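Local coordinates for protein racemase, putative (Roseobacter denitrificans, PDB 3TCS) that binds magnesium ions and, as a TIM-barrel member of the mandelate racemase/muconate lactonizing enzyme family, probably acts as a hydro-lyase or racemase, at residues Thr63-Gln68 with Arg101-Gly106; Gly183-Ile188 with Ser208-Asp213; Val36-Val41 with Pro375-Arg380; Ala151-Arg156 with Ser335-Asp340. All blocks are in the same frame, centred on the assembly; numbering follows the deposited sequence.

Contact 1 of 4, residues Thr63-Gln68 with Arg101-Gly106; sequences TVLHRQ and RRAMAG
The methyl of A103 fits against the start of the L65 side chain, a worked example of how a small residue lets two helices come close. The apolar contacts come first: A103 CB lies 3.6 Å from L65 CA and 3.7 Å from L65 CB, so the methyl reaches the backbone surface of helix 58-73 itself. V64 adds a looser touch beside it, its CG1 branch standing 4.2 Å from A103 CB. The CA atoms of L65 and A103 are accordingly only 4.8 Å apart, so the two backbones lie close at this point.

The second kind of contact is between a methyl and a backbone oxygen. With its CG anti to the backbone N (chi1 -172°), L65 sends CD1 to within 3.4 Å of A103 O. G106, one turn further on, has no side chain to obstruct that methyl; its missing CB would come 3.7 Å from L65 CD1. The other leucine methyl, CD2, lies over the ring centre of H66 within its own helix, and H66 in turn hydrogen-bonds T30 and S386 of the adjoining antiparallel sheet.

Helix 58-73 also meets the second subunit, where I60 of that subunit packs on V64 and D59 of that subunit pairs with R67. Between the two segments themselves no hydrogen bond or salt bridge forms. This buried meeting of helices in the N-terminal domain therefore depends on complementary shape and on excluding water, with small residues setting the spacing.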
loop_
_atom_site.group_PDB
_atom_site.type_symbol
_atom_site.label_atom_id
_atom_site.label_comp_id
_atom_site.label_asym_id
_atom_site.label_seq_id
_atom_site.Cartn_x
_atom_site.Cartn_y
_atom_site.Cartn_z
ATOM N N THR B 63 -6.652 -2.649 13.948
ATOM C CA THR B 63 -6.490 -4.097 13.905
ATOM C C THR B 63 -5.107 -4.388 13.320
ATOM O O THR B 63 -4.369 -5.246 13.814
ATOM C CB THR B 63 -7.580 -4.751 13.027
ATOM O OG1 THR B 63 -8.852 -4.602 13.671
ATOM C CG2 THR B 63 -7.286 -6.244 12.820
ATOM N N VAL B 64 -4.755 -3.657 12.268
ATOM C CA VAL B 64 -3.456 -3.825 11.625
ATOM C C VAL B 64 -2.334 -3.448 12.591
ATOM O O VAL B 64 -1.282 -4.093 12.629
ATOM C CB VAL B 64 -3.354 -2.949 10.343
ATOM C CG1 VAL B 64 -1.916 -2.907 9.833
ATOM C CG2 VAL B 64 -4.266 -3.517 9.267
ATOM N N LEU B 65 -2.563 -2.409 13.386
ATOM C CA LEU B 65 -1.551 -1.965 14.338
ATOM C C LEU B 65 -1.160 -3.076 15.312
ATOM O O LEU B 65 0.024 -3.333 15.532
ATOM C CB LEU B 65 -2.055 -0.743 15.115
ATOM C CG LEU B 65 -1.058 -0.011 16.027
ATOM C CD1 LEU B 65 -1.562 1.403 16.297
ATOM C CD2 LEU B 65 -0.865 -0.773 17.337
ATOM N N HIS B 66 -2.148 -3.741 15.896
ATOM C CA HIS B 66 -1.861 -4.806 16.855
ATOM C C HIS B 66 -1.335 -6.073 16.194
ATOM O O HIS B 66 -0.520 -6.798 16.767
ATOM C CB HIS B 66 -3.116 -5.130 17.658
ATOM C CG HIS B 66 -3.518 -4.039 18.602
ATOM N ND1 HIS B 66 -2.863 -3.808 19.792
ATOM C CD2 HIS B 66 -4.484 -3.094 18.513
ATOM C CE1 HIS B 66 -3.407 -2.765 20.397
ATOM N NE2 HIS B 66 -4.393 -2.314 19.641
ATOM N N ARG B 67 -1.796 -6.330 14.980
ATOM C CA ARG B 67 -1.385 -7.520 14.252
ATOM C C ARG B 67 -0.005 -7.392 13.621
ATOM O O ARG B 67 0.787 -8.340 13.640
ATOM C CB ARG B 67 -2.402 -7.824 13.150
ATOM C CG ARG B 67 -2.174 -9.137 12.399
ATOM C CD ARG B 67 -2.617 -10.327 13.242
ATOM N NE ARG B 67 -4.055 -10.293 13.489
ATOM C CZ ARG B 67 -4.977 -10.683 12.614
ATOM N NH1 ARG B 67 -4.615 -11.151 11.426
ATOM N NH2 ARG B 67 -6.264 -10.593 12.919
ATOM N N GLN B 68 0.297 -6.214 13.085
ATOM C CA GLN B 68 1.553 -6.033 12.368
ATOM C C GLN B 68 2.549 -4.984 12.829
ATOM O O GLN B 68 3.648 -4.907 12.283
ATOM C CB GLN B 68 1.222 -5.799 10.895
ATOM C CG GLN B 68 0.480 -6.969 10.260
ATOM C CD GLN B 68 -0.094 -6.625 8.898
ATOM O OE1 GLN B 68 -1.196 -6.092 8.796
ATOM N NE2 GLN B 68 0.660 -6.916 7.849
ATOM N N ARG B 101 1.335 1.915 7.343
ATOM C CA ARG B 101 1.840 3.240 7.700
ATOM C C ARG B 101 0.838 4.003 8.549
ATOM O O ARG B 101 1.224 4.728 9.462
ATOM C CB ARG B 101 2.176 4.064 6.452
ATOM C CG ARG B 101 3.515 3.726 5.828
ATOM C CD ARG B 101 3.448 2.394 5.156
ATOM N NE ARG B 101 4.732 1.943 4.637
ATOM C CZ ARG B 101 4.919 0.722 4.154
ATOM N NH1 ARG B 101 3.901 -0.126 4.134
ATOM N NH2 ARG B 101 6.113 0.345 3.717
ATOM N N ARG B 102 -0.444 3.857 8.237
ATOM C CA ARG B 102 -1.491 4.527 9.009
ATOM C C ARG B 102 -1.424 4.062 10.459
ATOM O O ARG B 102 -1.663 4.839 11.386
ATOM C CB ARG B 102 -2.875 4.184 8.454
ATOM C CG ARG B 102 -3.212 4.821 7.120
ATOM C CD ARG B 102 -4.533 4.271 6.585
ATOM N NE ARG B 102 -4.894 4.887 5.311
ATOM C CZ ARG B 102 -5.891 5.750 5.147
ATOM N NH1 ARG B 102 -6.648 6.112 6.180
ATOM N NH2 ARG B 102 -6.126 6.258 3.945
ATOM N N ALA B 103 -1.103 2.783 10.641
ATOM C CA ALA B 103 -1.012 2.181 11.972
ATOM C C ALA B 103 0.268 2.624 12.676
ATOM O O ALA B 103 0.246 3.012 13.847
ATOM C CB ALA B 103 -1.049 0.652 11.859
ATOM N N MET B 104 1.384 2.557 11.957
ATOM C CA MET B 104 2.669 2.973 12.505
ATOM C C MET B 104 2.598 4.419 12.987
ATOM O O MET B 104 3.199 4.774 14.005
ATOM C CB MET B 104 3.763 2.871 11.442
ATOM C CG MET B 104 4.111 1.454 11.016
ATOM S SD MET B 104 5.131 1.450 9.517
ATOM C CE MET B 104 6.467 2.530 10.003
ATOM N N ALA B 105 1.872 5.252 12.244
ATOM C CA ALA B 105 1.749 6.665 12.588
ATOM C C ALA B 105 1.188 6.867 13.992
ATOM O O ALA B 105 1.558 7.814 14.687
ATOM C CB ALA B 105 0.868 7.379 11.563
ATOM N N GLY B 106 0.290 5.978 14.397
ATOM C CA GLY B 106 -0.314 6.085 15.713
ATOM C C GLY B 106 0.677 5.819 16.831
ATOM O O GLY B 106 0.658 6.489 17.867
#

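Contact 2 of 4, residues Gly183-Ile188 with Ser208-Asp213; sequences GRTEEI and SCYTPD
Y210 and T185 reach for each other from opposite directions, the phenol spanning a gap that the backbones leave wide: the closest CA pair of the two segments, T185 with C209, is 11.6 Å apart. Contact is made by the outer end of the tyrosine alone. Its OH stands 3.3 Å from T185 OG1 and 3.7 Å from T185 CG2, so the phenol oxygen meets both branches of the threonine. A chi1 of -60° puts CG2 anti to the backbone N of T185 and OG1 beside that N, leaving both branches turned to the incoming hydroxyl. Behind its polar end, the Y210 ring carries C209 CB over the centre of one face, 4.2 Å above the plane, while A170, A215 and V218 also touch the side chain.

The principal polar partner of T185 OG1 is the backbone N of G171, and T185 N donates a hydrogen bond to D179 OD2 near the start of helix 184-196. The segment 208-213 follows strand 201-205, whose last residue, D205, is a magnesium ligand; the Y210 side chain is about 9 Å from that of D205 and about 12 Å from a bound D-alanine. A salt bridge between E186 and R214 also joins helices 184-196 and 212-224. Chemically, then, two buried hydroxyl groups meet where successive beta-alpha units of the barrel adjoin, with G171 N satisfying the threonine oxygen and apolar neighbours confining the phenol ring.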
loop_
_atom_site.group_PDB
_atom_site.type_symbol
_atom_site.label_atom_id
_atom_site.label_comp_id
_atom_site.label_asym_id
_atom_site.label_seq_id
_atom_site.Cartn_x
_atom_site.Cartn_y
_atom_site.Cartn_z
ATOM N N GLY B 183 -18.715 23.515 -16.421
ATOM C CA GLY B 183 -18.386 24.893 -16.102
ATOM C C GLY B 183 -18.167 25.290 -14.653
ATOM O O GLY B 183 -17.913 26.463 -14.378
ATOM N N ARG B 184 -18.252 24.348 -13.719
ATOM C CA ARG B 184 -18.053 24.707 -12.320
ATOM C C ARG B 184 -16.676 25.320 -12.054
ATOM O O ARG B 184 -16.567 26.337 -11.375
ATOM C CB ARG B 184 -18.244 23.495 -11.405
ATOM C CG ARG B 184 -18.106 23.858 -9.928
ATOM C CD ARG B 184 -18.366 22.678 -9.012
ATOM N NE ARG B 184 -18.351 23.083 -7.607
ATOM C CZ ARG B 184 -17.249 23.360 -6.916
ATOM N NH1 ARG B 184 -16.058 23.272 -7.492
ATOM N NH2 ARG B 184 -17.337 23.732 -5.649
ATOM N N THR B 185 -15.628 24.706 -12.589
ATOM C CA THR B 185 -14.276 25.214 -12.371
ATOM C C THR B 185 -14.079 26.587 -13.007
ATOM O O THR B 185 -13.459 27.472 -12.409
ATOM C CB THR B 185 -13.221 24.234 -12.914
ATOM O OG1 THR B 185 -13.361 22.974 -12.244
ATOM C CG2 THR B 185 -11.811 24.772 -12.670
ATOM N N GLU B 186 -14.606 26.763 -14.217
ATOM C CA GLU B 186 -14.500 28.037 -14.914
ATOM C C GLU B 186 -15.158 29.155 -14.104
ATOM O O GLU B 186 -14.704 30.297 -14.123
ATOM C CB GLU B 186 -15.168 27.958 -16.294
ATOM C CG GLU B 186 -14.364 27.237 -17.369
ATOM C CD GLU B 186 -14.432 25.724 -17.271
ATOM O OE1 GLU B 186 -15.156 25.197 -16.397
ATOM O OE2 GLU B 186 -13.761 25.058 -18.088
ATOM N N GLU B 187 -16.229 28.824 -13.391
ATOM C CA GLU B 187 -16.935 29.817 -12.591
ATOM C C GLU B 187 -16.307 30.079 -11.225
ATOM O O GLU B 187 -16.197 31.225 -10.795
ATOM C CB GLU B 187 -18.399 29.399 -12.389
ATOM C CG GLU B 187 -19.125 30.235 -11.342
ATOM C CD GLU B 187 -20.577 29.833 -11.161
ATOM O OE1 GLU B 187 -20.907 28.647 -11.378
ATOM O OE2 GLU B 187 -21.387 30.701 -10.780
ATOM N N ILE B 188 -15.880 29.019 -10.549
ATOM C CA ILE B 188 -15.323 29.174 -9.213
ATOM C C ILE B 188 -14.039 30.002 -9.143
ATOM O O ILE B 188 -13.818 30.715 -8.164
ATOM C CB ILE B 188 -15.107 27.781 -8.547
ATOM C CG1 ILE B 188 -15.108 27.925 -7.026
ATOM C CG2 ILE B 188 -13.808 27.157 -9.031
ATOM C CD1 ILE B 188 -15.157 26.590 -6.285
ATOM N N SER B 208 -6.440 14.940 -8.424
ATOM C CA SER B 208 -6.159 13.985 -9.501
ATOM C C SER B 208 -7.152 13.925 -10.659
ATOM O O SER B 208 -7.235 12.915 -11.355
ATOM C CB SER B 208 -6.017 12.575 -8.914
ATOM O OG SER B 208 -4.885 12.470 -8.069
ATOM N N CYS B 209 -7.876 15.005 -10.903
ATOM C CA CYS B 209 -8.870 14.988 -11.968
ATOM C C CYS B 209 -8.414 15.085 -13.423
ATOM O O CYS B 209 -8.935 14.377 -14.286
ATOM C CB CYS B 209 -9.895 16.096 -11.719
ATOM S SG CYS B 209 -11.117 16.291 -13.052
ATOM N N TYR B 210 -7.432 15.938 -13.686
ATOM C CA TYR B 210 -6.994 16.229 -15.050
ATOM C C TYR B 210 -5.850 15.508 -15.740
ATOM O O TYR B 210 -4.987 14.907 -15.111
ATOM C CB TYR B 210 -6.682 17.723 -15.144
ATOM C CG TYR B 210 -7.757 18.624 -14.592
ATOM C CD1 TYR B 210 -9.052 18.588 -15.104
ATOM C CD2 TYR B 210 -7.470 19.549 -13.585
ATOM C CE1 TYR B 210 -10.038 19.452 -14.634
ATOM C CE2 TYR B 210 -8.454 20.420 -13.105
ATOM C CZ TYR B 210 -9.733 20.364 -13.640
ATOM O OH TYR B 210 -10.699 21.238 -13.206
ATOM N N THR B 211 -5.868 15.602 -17.068
ATOM C CA THR B 211 -4.807 15.068 -17.909
ATOM C C THR B 211 -3.890 16.290 -17.963
ATOM O O THR B 211 -4.337 17.406 -17.692
ATOM C CB THR B 211 -5.294 14.761 -19.343
ATOM O OG1 THR B 211 -5.868 15.946 -19.916
ATOM C CG2 THR B 211 -6.327 13.648 -19.335
ATOM N N PRO B 212 -2.603 16.110 -18.302
ATOM C CA PRO B 212 -1.716 17.275 -18.354
ATOM C C PRO B 212 -2.222 18.456 -19.192
ATOM O O PRO B 212 -2.141 19.604 -18.754
ATOM C CB PRO B 212 -0.414 16.685 -18.889
ATOM C CG PRO B 212 -0.410 15.331 -18.269
ATOM C CD PRO B 212 -1.838 14.863 -18.483
ATOM N N ASP B 213 -2.747 18.185 -20.386
ATOM C CA ASP B 213 -3.244 19.264 -21.242
ATOM C C ASP B 213 -4.389 20.050 -20.616
ATOM O O ASP B 213 -4.388 21.278 -20.638
ATOM C CB ASP B 213 -3.688 18.724 -22.605
ATOM C CG ASP B 213 -2.518 18.339 -23.481
ATOM O OD1 ASP B 213 -1.495 19.053 -23.439
ATOM O OD2 ASP B 213 -2.622 17.337 -24.220
#

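Contact 3 of 4, residues Val36-Val41 with Pro375-Arg380; sequences VGFVRV and PEWLAR
F38 lays the edge of its ring over one face of W377, a textbook T-shaped (edge-to-face) pair. The ring centres of F38 and the six-membered ring of W377 are 5.1 Å apart with planes at 78°, and the tightest approach is F38 CD2 to W377 CZ3 at 3.5 Å. F38 CE2 lies over that indole face toward its rim rather than at its centre. V36 supplies the other partners: its CG1 packs 3.6 Å from W377 CZ2, while V36 O meets the edge of the indole, 3.5 Å from W377 CH2. The same valine uses its second methyl, CG2, against a face of F38, so V36 touches both members of the aromatic pair.

W377 reaches the strand because its CG is anti to the backbone N (chi1 -172°), which sends the indole out from helix 375-380. With W377 cut back to alanine, the F38 edge and V36 CG1 would probably lose the aromatic surface they pack on, and a gap would be likely to open between strand and helix.

I373 and L348, from loops late in the chain, touch F38 and W377 respectively. The whole belongs to the capping domain of the enolase superfamily, in which C-terminal residues return from the barrel to complete the N-terminal fold: helix 375-380 leads directly into strand 382-387, which joins the antiparallel sheet containing strand 37-43.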
loop_
_atom_site.group_PDB
_atom_site.type_symbol
_atom_site.label_atom_id
_atom_site.label_comp_id
_atom_site.label_asym_id
_atom_site.label_seq_id
_atom_site.Cartn_x
_atom_site.Cartn_y
_atom_site.Cartn_z
ATOM N N VAL B 36 -12.030 7.380 13.618
ATOM C CA VAL B 36 -10.757 7.773 14.211
ATOM C C VAL B 36 -10.389 6.892 15.396
ATOM O O VAL B 36 -11.269 6.396 16.115
ATOM C CB VAL B 36 -10.802 9.250 14.673
ATOM C CG1 VAL B 36 -11.805 9.405 15.795
ATOM C CG2 VAL B 36 -9.420 9.709 15.122
ATOM N N GLY B 37 -9.085 6.700 15.586
ATOM C CA GLY B 37 -8.593 5.884 16.680
ATOM C C GLY B 37 -7.358 6.488 17.322
ATOM O O GLY B 37 -6.432 6.915 16.632
ATOM N N PHE B 38 -7.343 6.530 18.648
ATOM C CA PHE B 38 -6.214 7.084 19.383
ATOM C C PHE B 38 -5.346 5.972 19.949
ATOM O O PHE B 38 -5.826 4.867 20.216
ATOM C CB PHE B 38 -6.722 7.995 20.502
ATOM C CG PHE B 38 -7.485 9.188 19.999
ATOM C CD1 PHE B 38 -6.823 10.224 19.344
ATOM C CD2 PHE B 38 -8.865 9.253 20.135
ATOM C CE1 PHE B 38 -7.525 11.311 18.827
ATOM C CE2 PHE B 38 -9.584 10.339 19.619
ATOM C CZ PHE B 38 -8.910 11.369 18.965
ATOM N N VAL B 39 -4.067 6.270 20.127
ATOM C CA VAL B 39 -3.122 5.290 20.636
ATOM C C VAL B 39 -2.443 5.776 21.904
ATOM O O VAL B 39 -2.036 6.928 21.993
ATOM C CB VAL B 39 -2.018 5.003 19.593
ATOM C CG1 VAL B 39 -1.067 3.924 20.111
ATOM C CG2 VAL B 39 -2.649 4.588 18.266
ATOM N N ARG B 40 -2.325 4.899 22.892
ATOM C CA ARG B 40 -1.629 5.264 24.111
ATOM C C ARG B 40 -0.491 4.274 24.281
ATOM O O ARG B 40 -0.703 3.064 24.208
ATOM C CB ARG B 40 -2.553 5.200 25.337
ATOM C CG ARG B 40 -1.819 5.516 26.638
ATOM C CD ARG B 40 -2.770 5.670 27.827
ATOM N NE ARG B 40 -3.450 4.422 28.156
ATOM C CZ ARG B 40 -4.432 4.323 29.047
ATOM N NH1 ARG B 40 -4.846 5.402 29.699
ATOM N NH2 ARG B 40 -5.005 3.150 29.284
ATOM N N VAL B 41 0.723 4.779 24.470
ATOM C CA VAL B 41 1.863 3.898 24.678
ATOM C C VAL B 41 2.333 4.063 26.113
ATOM O O VAL B 41 2.213 5.143 26.692
ATOM C CB VAL B 41 3.037 4.206 23.717
ATOM C CG1 VAL B 41 2.609 3.935 22.270
ATOM C CG2 VAL B 41 3.503 5.648 23.887
ATOM N N PRO B 375 -12.758 12.039 27.799
ATOM C CA PRO B 375 -13.040 10.802 28.535
ATOM C C PRO B 375 -14.348 10.155 28.069
ATOM O O PRO B 375 -14.490 8.931 28.078
ATOM C CB PRO B 375 -13.110 11.272 29.985
ATOM C CG PRO B 375 -12.135 12.401 30.009
ATOM C CD PRO B 375 -12.462 13.145 28.727
ATOM N N GLU B 376 -15.302 10.989 27.673
ATOM C CA GLU B 376 -16.597 10.510 27.191
ATOM C C GLU B 376 -16.413 9.783 25.862
ATOM O O GLU B 376 -16.998 8.723 25.634
ATOM C CB GLU B 376 -17.556 11.696 27.021
ATOM C CG GLU B 376 -18.870 11.401 26.303
ATOM C CD GLU B 376 -19.738 10.373 27.013
ATOM O OE1 GLU B 376 -19.742 10.337 28.262
ATOM O OE2 GLU B 376 -20.432 9.608 26.314
ATOM N N TRP B 377 -15.592 10.350 24.981
ATOM C CA TRP B 377 -15.362 9.712 23.692
ATOM C C TRP B 377 -14.682 8.368 23.935
ATOM O O TRP B 377 -15.068 7.352 23.356
ATOM C CB TRP B 377 -14.472 10.583 22.796
ATOM C CG TRP B 377 -14.364 10.049 21.394
ATOM C CD1 TRP B 377 -15.132 10.397 20.325
ATOM C CD2 TRP B 377 -13.456 9.047 20.927
ATOM N NE1 TRP B 377 -14.759 9.675 19.217
ATOM C CE2 TRP B 377 -13.731 8.838 19.559
ATOM C CE3 TRP B 377 -12.434 8.301 21.534
ATOM C CZ2 TRP B 377 -13.021 7.914 18.781
ATOM C CZ3 TRP B 377 -11.726 7.378 20.759
ATOM C CH2 TRP B 377 -12.024 7.196 19.399
ATOM N N LEU B 378 -13.666 8.360 24.795
ATOM C CA LEU B 378 -12.953 7.122 25.104
ATOM C C LEU B 378 -13.892 6.048 25.661
ATOM O O LEU B 378 -13.772 4.870 25.325
ATOM C CB LEU B 378 -11.827 7.392 26.108
ATOM C CG LEU B 378 -10.669 8.239 25.566
ATOM C CD1 LEU B 378 -9.696 8.568 26.681
ATOM C CD2 LEU B 378 -9.959 7.486 24.458
ATOM N N ALA B 379 -14.827 6.459 26.512
ATOM C CA ALA B 379 -15.772 5.515 27.107
ATOM C C ALA B 379 -16.564 4.754 26.046
ATOM O O ALA B 379 -16.882 3.577 26.233
ATOM C CB ALA B 379 -16.732 6.252 28.053
ATOM N N ARG B 380 -16.877 5.422 24.937
ATOM C CA ARG B 380 -17.643 4.796 23.861
ATOM C C ARG B 380 -16.802 4.064 22.822
ATOM O O ARG B 380 -17.351 3.432 21.924
ATOM C CB ARG B 380 -18.484 5.839 23.122
ATOM C CG ARG B 380 -19.406 6.655 23.997
ATOM C CD ARG B 380 -20.379 7.461 23.148
ATOM N NE ARG B 380 -21.222 8.308 23.987
ATOM C CZ ARG B 380 -22.335 8.912 23.577
ATOM N NH1 ARG B 380 -22.755 8.765 22.328
ATOM N NH2 ARG B 380 -23.028 9.668 24.423
#

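Contact 4 of 4, residues Ala151-Arg156 with Ser335-Asp340; sequences AERLKR and SIEGPD
R153 grips the carboxylate of E337 end-on with two nitrogens, the tight half of a contact that illustrates how a guanidinium can pair with a carboxylate at its edge while an apolar methyl lies over its face. NH1 of R153 bonds E337 OE1 at 2.9 Å, nearly straight at 164°, and NH2 of R153 bonds E337 OE2 at 2.8 Å along a more bent path. The two flat groups are turned 49° from each other: OE1 is met from above the carboxylate plane, OE2 on its syn side but tilted out of the plane. I336 supplies the methyl, its CD1 lying over the centre of one guanidinium face, 3.9 Å from R153 CZ.

R153 CG takes the crowded position between backbone N and carbonyl carbon (chi1 69°), from which an extended chain carries the guanidinium to the loop. E150 binds its NE, and E337 OE2 also accepts a hydrogen bond from the backbone N of M141, a residue of the D-alanine pocket. A leucine in place of R153 would probably leave the buried E337 carboxylate without its charge partner and less firmly oriented.

The apolar side is looser. I336 CD1 touches L154 CD2 at 4.0 Å, and I336, like R153, is partly exposed; a tetraethylene glycol, probably from the crystallisation liquor, lies about 4 Å from the I336 side chain.

Inward, L154 packs on F166 and V168 of strand 165-169 and on M192 of helix 184-196. Helix 147-161 is thus held between helix 184-196, strand 165-169 and the loop leaving strand 332-335.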
loop_
_atom_site.group_PDB
_atom_site.type_symbol
_atom_site.label_atom_id
_atom_site.label_comp_id
_atom_site.label_asym_id
_atom_site.label_seq_id
_atom_site.Cartn_x
_atom_site.Cartn_y
_atom_site.Cartn_z
ATOM N N ALA B 151 -18.056 30.930 -2.034
ATOM C CA ALA B 151 -17.477 32.249 -1.815
ATOM C C ALA B 151 -18.134 32.922 -0.617
ATOM O O ALA B 151 -17.465 33.558 0.190
ATOM C CB ALA B 151 -17.654 33.114 -3.065
ATOM N N GLU B 152 -19.447 32.769 -0.503
ATOM C CA GLU B 152 -20.196 33.383 0.585
ATOM C C GLU B 152 -19.741 32.896 1.956
ATOM O O GLU B 152 -19.472 33.700 2.847
ATOM C CB GLU B 152 -21.697 33.124 0.392
ATOM C CG GLU B 152 -22.594 33.758 1.447
ATOM C CD GLU B 152 -24.075 33.693 1.079
ATOM O OE1 GLU B 152 -24.567 32.591 0.749
ATOM O OE2 GLU B 152 -24.744 34.749 1.125
ATOM N N ARG B 153 -19.638 31.583 2.135
ATOM C CA ARG B 153 -19.218 31.073 3.434
ATOM C C ARG B 153 -17.753 31.390 3.736
ATOM O O ARG B 153 -17.391 31.631 4.886
ATOM C CB ARG B 153 -19.473 29.561 3.545
ATOM C CG ARG B 153 -18.606 28.668 2.668
ATOM C CD ARG B 153 -18.731 27.208 3.124
ATOM N NE ARG B 153 -17.878 26.304 2.358
ATOM C CZ ARG B 153 -17.702 25.015 2.642
ATOM N NH1 ARG B 153 -18.318 24.464 3.682
ATOM N NH2 ARG B 153 -16.907 24.273 1.882
ATOM N N LEU B 154 -16.908 31.406 2.712
ATOM C CA LEU B 154 -15.495 31.705 2.934
ATOM C C LEU B 154 -15.284 33.191 3.223
ATOM O O LEU B 154 -14.409 33.565 4.010
ATOM C CB LEU B 154 -14.670 31.262 1.724
ATOM C CG LEU B 154 -14.645 29.739 1.525
ATOM C CD1 LEU B 154 -13.715 29.381 0.365
ATOM C CD2 LEU B 154 -14.163 29.069 2.809
ATOM N N LYS B 155 -16.085 34.038 2.587
ATOM C CA LYS B 155 -15.985 35.477 2.809
ATOM C C LYS B 155 -16.365 35.780 4.259
ATOM O O LYS B 155 -15.759 36.632 4.904
ATOM C CB LYS B 155 -16.916 36.228 1.852
ATOM C CG LYS B 155 -16.726 37.739 1.860
ATOM C CD LYS B 155 -17.630 38.415 0.833
ATOM C CE LYS B 155 -17.308 39.899 0.729
ATOM N NZ LYS B 155 -18.098 40.562 -0.339
ATOM N N ARG B 156 -17.367 35.079 4.777
ATOM C CA ARG B 156 -17.778 35.306 6.154
ATOM C C ARG B 156 -16.680 34.864 7.119
ATOM O O ARG B 156 -16.454 35.506 8.140
ATOM C CB ARG B 156 -19.098 34.583 6.435
ATOM C CG ARG B 156 -20.233 35.207 5.639
ATOM C CD ARG B 156 -21.595 34.588 5.899
ATOM N NE ARG B 156 -22.615 35.291 5.120
ATOM C CZ ARG B 156 -23.888 34.924 5.037
ATOM N NH1 ARG B 156 -24.317 33.849 5.687
ATOM N NH2 ARG B 156 -24.735 35.636 4.301
ATOM N N SER B 335 -9.190 22.836 7.752
ATOM C CA SER B 335 -10.538 22.523 7.301
ATOM C C SER B 335 -11.563 23.431 7.964
ATOM O O SER B 335 -11.525 23.635 9.178
ATOM C CB SER B 335 -10.891 21.075 7.628
ATOM O OG SER B 335 -12.256 20.834 7.335
ATOM N N ILE B 336 -12.478 23.983 7.171
ATOM C CA ILE B 336 -13.515 24.838 7.736
ATOM C C ILE B 336 -14.899 24.197 7.608
ATOM O O ILE B 336 -15.917 24.863 7.766
ATOM C CB ILE B 336 -13.504 26.269 7.098
ATOM C CG1 ILE B 336 -13.383 26.203 5.575
ATOM C CG2 ILE B 336 -12.320 27.068 7.658
ATOM C CD1 ILE B 336 -14.611 25.680 4.863
ATOM N N GLU B 337 -14.928 22.893 7.341
ATOM C CA GLU B 337 -16.193 22.171 7.212
ATOM C C GLU B 337 -16.827 21.983 8.590
ATOM O O GLU B 337 -16.134 21.972 9.606
ATOM C CB GLU B 337 -15.969 20.799 6.560
ATOM C CG GLU B 337 -15.364 20.837 5.159
ATOM C CD GLU B 337 -16.220 21.607 4.167
ATOM O OE1 GLU B 337 -17.431 21.786 4.428
ATOM O OE2 GLU B 337 -15.687 22.028 3.118
ATOM N N GLY B 338 -18.150 21.845 8.615
ATOM C CA GLY B 338 -18.856 21.661 9.869
ATOM C C GLY B 338 -19.256 20.216 10.101
ATOM O O GLY B 338 -18.838 19.329 9.358
ATOM N N PRO B 339 -20.085 19.947 11.122
ATOM C CA PRO B 339 -20.533 18.588 11.438
ATOM C C PRO B 339 -21.319 17.877 10.339
ATOM O O PRO B 339 -21.465 16.657 10.376
ATOM C CB PRO B 339 -21.345 18.782 12.719
ATOM C CG PRO B 339 -21.894 20.162 12.559
ATOM C CD PRO B 339 -20.695 20.925 12.038
ATOM N N ASP B 340 -21.821 18.620 9.360
ATOM C CA ASP B 340 -22.567 17.988 8.278
ATOM C C ASP B 340 -21.605 17.203 7.392
ATOM O O ASP B 340 -22.002 16.269 6.699
ATOM C CB ASP B 340 -23.305 19.035 7.431
ATOM C CG ASP B 340 -22.359 19.927 6.638
ATOM O OD1 ASP B 340 -21.558 20.653 7.262
ATOM O OD2 ASP B 340 -22.420 19.903 5.390
#

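Contacts 1 and 3 belong to one neighbourhood, the N-terminal domain and the C-terminal residues that complete it, and they touch through L65 CD1 against V39 CG2. Contact 1 joins helix to helix close to the second subunit, whereas contact 3 sets a sheet strand against a short helix whose outer side is exposed. Contacts 2 and 4 lie in the barrel, their centres 22 Å apart, and share helix 184-196, which carries a segment of contact 2 and packs on L154 of contact 4. Contacts 1, 2 and 3 are buried, contact 4 only partly. The chemistry differs too: aliphatic fit in contact 1, aromatic stacking in contact 3, a hydroxyl meeting in contact 2, and charge pairing in contact 4.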